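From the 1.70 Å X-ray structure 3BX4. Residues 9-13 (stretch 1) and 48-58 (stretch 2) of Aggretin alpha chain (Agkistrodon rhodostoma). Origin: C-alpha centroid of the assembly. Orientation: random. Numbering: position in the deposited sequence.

Stretch 1, residues 9-13: WSPYD
Stretch 2 (48-58) NGEADFVSWLI

The unusual feature of this contact is a pair of aromatic rings that face each other yet barely overlap: each uses its ring as a platform for the other's CB. The planes of Y12 and F53 lie 22° apart with centroids separated by 4.8 Å, slid so that Y12 CB sits 3.4 Å from the centroid of the F53 ring, only 3° off its normal, while F53 CB sits 3.8 Å from the centroid of the Y12 ring, 17° off normal. The two residues thus exchange CH-pi contacts, and Y12 CG meets F53 CG at 3.5 Å. Both side chains adopt the same rotamer, chi1 173° (t), with chi2 79° for Y12 and 76° for F53.

The frame is a short strand, 10-12, running nearly antiparallel to helix 48-58: their directions differ by 164° and the axes approach to 10.2 Å. To build it, set S10, P11 and Y12 at phi/psi -114/133, -86/141 and -149/130, and give the helix values near -63/-42, with backbone hydrogen bonds such as F53 N to G49 O (3.0 Å) and L57 N to F53 O (2.9 Å). Register follows from two CA pairs: S10 CA to L57 CA at 8.1 Å and Y12 CA to F53 CA at 7.3 Å. One strand step of two residues matches one helix step of four, so G49, F53 and L57 line the facing side.

Strand alternation sorts the other partners. S10 and Y12 point their CA-to-CB bonds toward the helix; W9 and P11 point away, though P11 O still comes 3.7 Å from F53 CE1. S10, chi1 -69° (m), is small enough to fit beside the ring, its CB at the edge of F53 and 3.9 Å from CZ, while its OG packs 3.5 Å from CD1 of L57, which is buried with chi1 -173° (t) and chi2 78° (p).

At the other end, the tyrosine reaches along the helix to G49. Its OH lies 3.0 Å from G49 C, and an ideal CB on G49 would come within 2.4 Å of Y12 OH, a clash; glycine leaves that space open. Y12 OH is also 3.2 Å from G49 O, but the angle is poor, and no hydrogen bond crosses the interface. E50, extended at chi1 -174° and chi2 171° (both t), offers its CB to Y12 CE2 at 3.8 Å while its carboxylate is hydrogen-bonded elsewhere in the structure.

The stretches together bury 309 Å², with Y12 and F53 supplying the largest shares. The rule is packing by shape: two aromatics, a small serine, and a glycine gap.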

# COMPACT_ATOMS: atom_id res chain seq x y z
N TRP C 9 12.83 22.61 -13.86
CA TRP C 9 13.39 22.04 -12.63
C TRP C 9 14.38 23.04 -11.98
O TRP C 9 15.05 23.76 -12.70
CB TRP C 9 14.15 20.74 -12.96
CG TRP C 9 13.23 19.60 -13.40
CD1 TRP C 9 12.68 19.41 -14.66
CD2 TRP C 9 12.80 18.51 -12.60
NE1 TRP C 9 11.92 18.28 -14.67
CE2 TRP C 9 11.92 17.71 -13.42
CE3 TRP C 9 13.01 18.14 -11.25
CZ2 TRP C 9 11.29 16.55 -12.95
CZ3 TRP C 9 12.37 16.95 -10.75
CH2 TRP C 9 11.48 16.20 -11.62
N SER C 10 14.47 23.01 -10.66
CA SER C 10 15.26 23.98 -9.86
C SER C 10 16.41 23.25 -9.20
O SER C 10 16.17 22.24 -8.60
CB SER C 10 14.42 24.58 -8.79
OG SER C 10 13.42 25.45 -9.40
N PRO C 11 17.61 23.82 -9.30
CA PRO C 11 18.80 23.15 -8.70
C PRO C 11 18.96 23.50 -7.23
O PRO C 11 18.76 24.68 -6.84
CB PRO C 11 19.94 23.71 -9.56
CG PRO C 11 19.54 25.17 -9.91
CD PRO C 11 17.98 25.04 -10.08
N TYR C 12 19.36 22.51 -6.41
CA TYR C 12 19.79 22.75 -5.05
C TYR C 12 20.81 21.66 -4.80
O TYR C 12 20.55 20.51 -5.08
CB TYR C 12 18.66 22.69 -4.04
CG TYR C 12 19.13 22.78 -2.64
CD1 TYR C 12 19.47 24.03 -2.09
CD2 TYR C 12 19.31 21.64 -1.87
CE1 TYR C 12 19.96 24.13 -0.77
CE2 TYR C 12 19.79 21.74 -0.53
CZ TYR C 12 20.13 22.99 -0.03
OH TYR C 12 20.64 23.18 1.25
N ASP C 13 21.99 22.05 -4.29
CA ASP C 13 23.11 21.06 -4.15
C ASP C 13 23.27 20.23 -5.45
O ASP C 13 23.37 20.85 -6.51
CB ASP C 13 22.95 20.23 -2.88
CG ASP C 13 23.15 21.06 -1.58
OD1 ASP C 13 23.34 22.28 -1.63
OD2 ASP C 13 23.09 20.42 -0.49
N ASN C 48 18.73 20.57 7.15
CA ASN C 48 18.04 21.85 7.35
C ASN C 48 18.07 22.69 6.13
O ASN C 48 17.03 23.35 5.79
CB ASN C 48 18.57 22.59 8.59
CG ASN C 48 18.14 21.94 9.89
OD1 ASN C 48 16.96 21.61 10.11
ND2 ASN C 48 19.10 21.74 10.77
N GLY C 49 19.20 22.69 5.39
CA GLY C 49 19.27 23.57 4.19
C GLY C 49 18.29 23.02 3.13
O GLY C 49 17.71 23.80 2.41
N GLU C 50 18.15 21.72 3.04
CA GLU C 50 17.23 21.16 2.02
C GLU C 50 15.77 21.39 2.42
O GLU C 50 14.93 21.69 1.56
CB GLU C 50 17.51 19.69 1.79
CG GLU C 50 16.66 19.10 0.61
CD GLU C 50 17.11 17.70 0.24
OE1 GLU C 50 16.92 17.32 -0.94
OE2 GLU C 50 17.64 16.96 1.12
N ALA C 51 15.50 21.29 3.71
CA ALA C 51 14.15 21.66 4.23
C ALA C 51 13.84 23.10 3.85
O ALA C 51 12.71 23.43 3.35
CB ALA C 51 14.07 21.42 5.74
N ASP C 52 14.80 24.01 4.08
CA ASP C 52 14.59 25.43 3.71
C ASP C 52 14.30 25.58 2.22
O ASP C 52 13.45 26.36 1.81
CB ASP C 52 15.83 26.29 4.01
CG ASP C 52 16.06 26.53 5.51
OD1 ASP C 52 15.19 26.24 6.37
OD2 ASP C 52 17.22 27.05 5.82
N PHE C 53 15.06 24.83 1.42
CA PHE C 53 15.00 24.95 -0.01
C PHE C 53 13.61 24.48 -0.46
O PHE C 53 12.95 25.18 -1.26
CB PHE C 53 16.07 24.09 -0.73
CG PHE C 53 15.88 24.11 -2.21
CD1 PHE C 53 16.25 25.24 -2.96
CD2 PHE C 53 15.22 23.03 -2.87
CE1 PHE C 53 16.04 25.29 -4.37
CE2 PHE C 53 14.97 23.16 -4.32
CZ PHE C 53 15.43 24.25 -5.01
N VAL C 54 13.20 23.30 -0.00
CA VAL C 54 11.89 22.75 -0.45
C VAL C 54 10.73 23.69 -0.02
O VAL C 54 9.80 23.92 -0.80
CB VAL C 54 11.66 21.31 -0.05
CG1 VAL C 54 10.18 20.82 -0.42
CG2 VAL C 54 12.72 20.41 -0.73
N SER C 55 10.80 24.22 1.20
CA SER C 55 9.76 25.17 1.65
C SER C 55 9.70 26.38 0.71
O SER C 55 8.61 26.82 0.27
CB SER C 55 10.03 25.57 3.11
OG SER C 55 9.11 26.57 3.49
N TRP C 56 10.87 26.94 0.37
CA TRP C 56 10.99 28.08 -0.54
C TRP C 56 10.43 27.77 -1.95
O TRP C 56 9.67 28.55 -2.56
CB TRP C 56 12.50 28.46 -0.66
CG TRP C 56 12.76 29.55 -1.67
CD1 TRP C 56 12.55 30.90 -1.53
CD2 TRP C 56 13.24 29.36 -3.00
NE1 TRP C 56 12.89 31.55 -2.69
CE2 TRP C 56 13.33 30.63 -3.61
CE3 TRP C 56 13.64 28.22 -3.74
CZ2 TRP C 56 13.81 30.81 -4.92
CZ3 TRP C 56 14.10 28.38 -5.06
CH2 TRP C 56 14.19 29.68 -5.64
N LEU C 57 10.74 26.57 -2.44
CA LEU C 57 10.36 26.13 -3.77
C LEU C 57 8.82 26.11 -3.82
O LEU C 57 8.26 26.49 -4.79
CB LEU C 57 10.90 24.71 -4.04
CG LEU C 57 10.71 24.17 -5.49
CD1 LEU C 57 11.71 24.74 -6.47
CD2 LEU C 57 10.80 22.65 -5.43
N ILE C 58 8.17 25.63 -2.77
CA ILE C 58 6.70 25.49 -2.76
C ILE C 58 6.15 26.91 -2.70
O ILE C 58 5.17 27.26 -3.40
CB ILE C 58 6.23 24.67 -1.56
CG1 ILE C 58 6.67 23.19 -1.70
CG2 ILE C 58 4.72 24.85 -1.38
CD1 ILE C 58 6.51 22.35 -0.44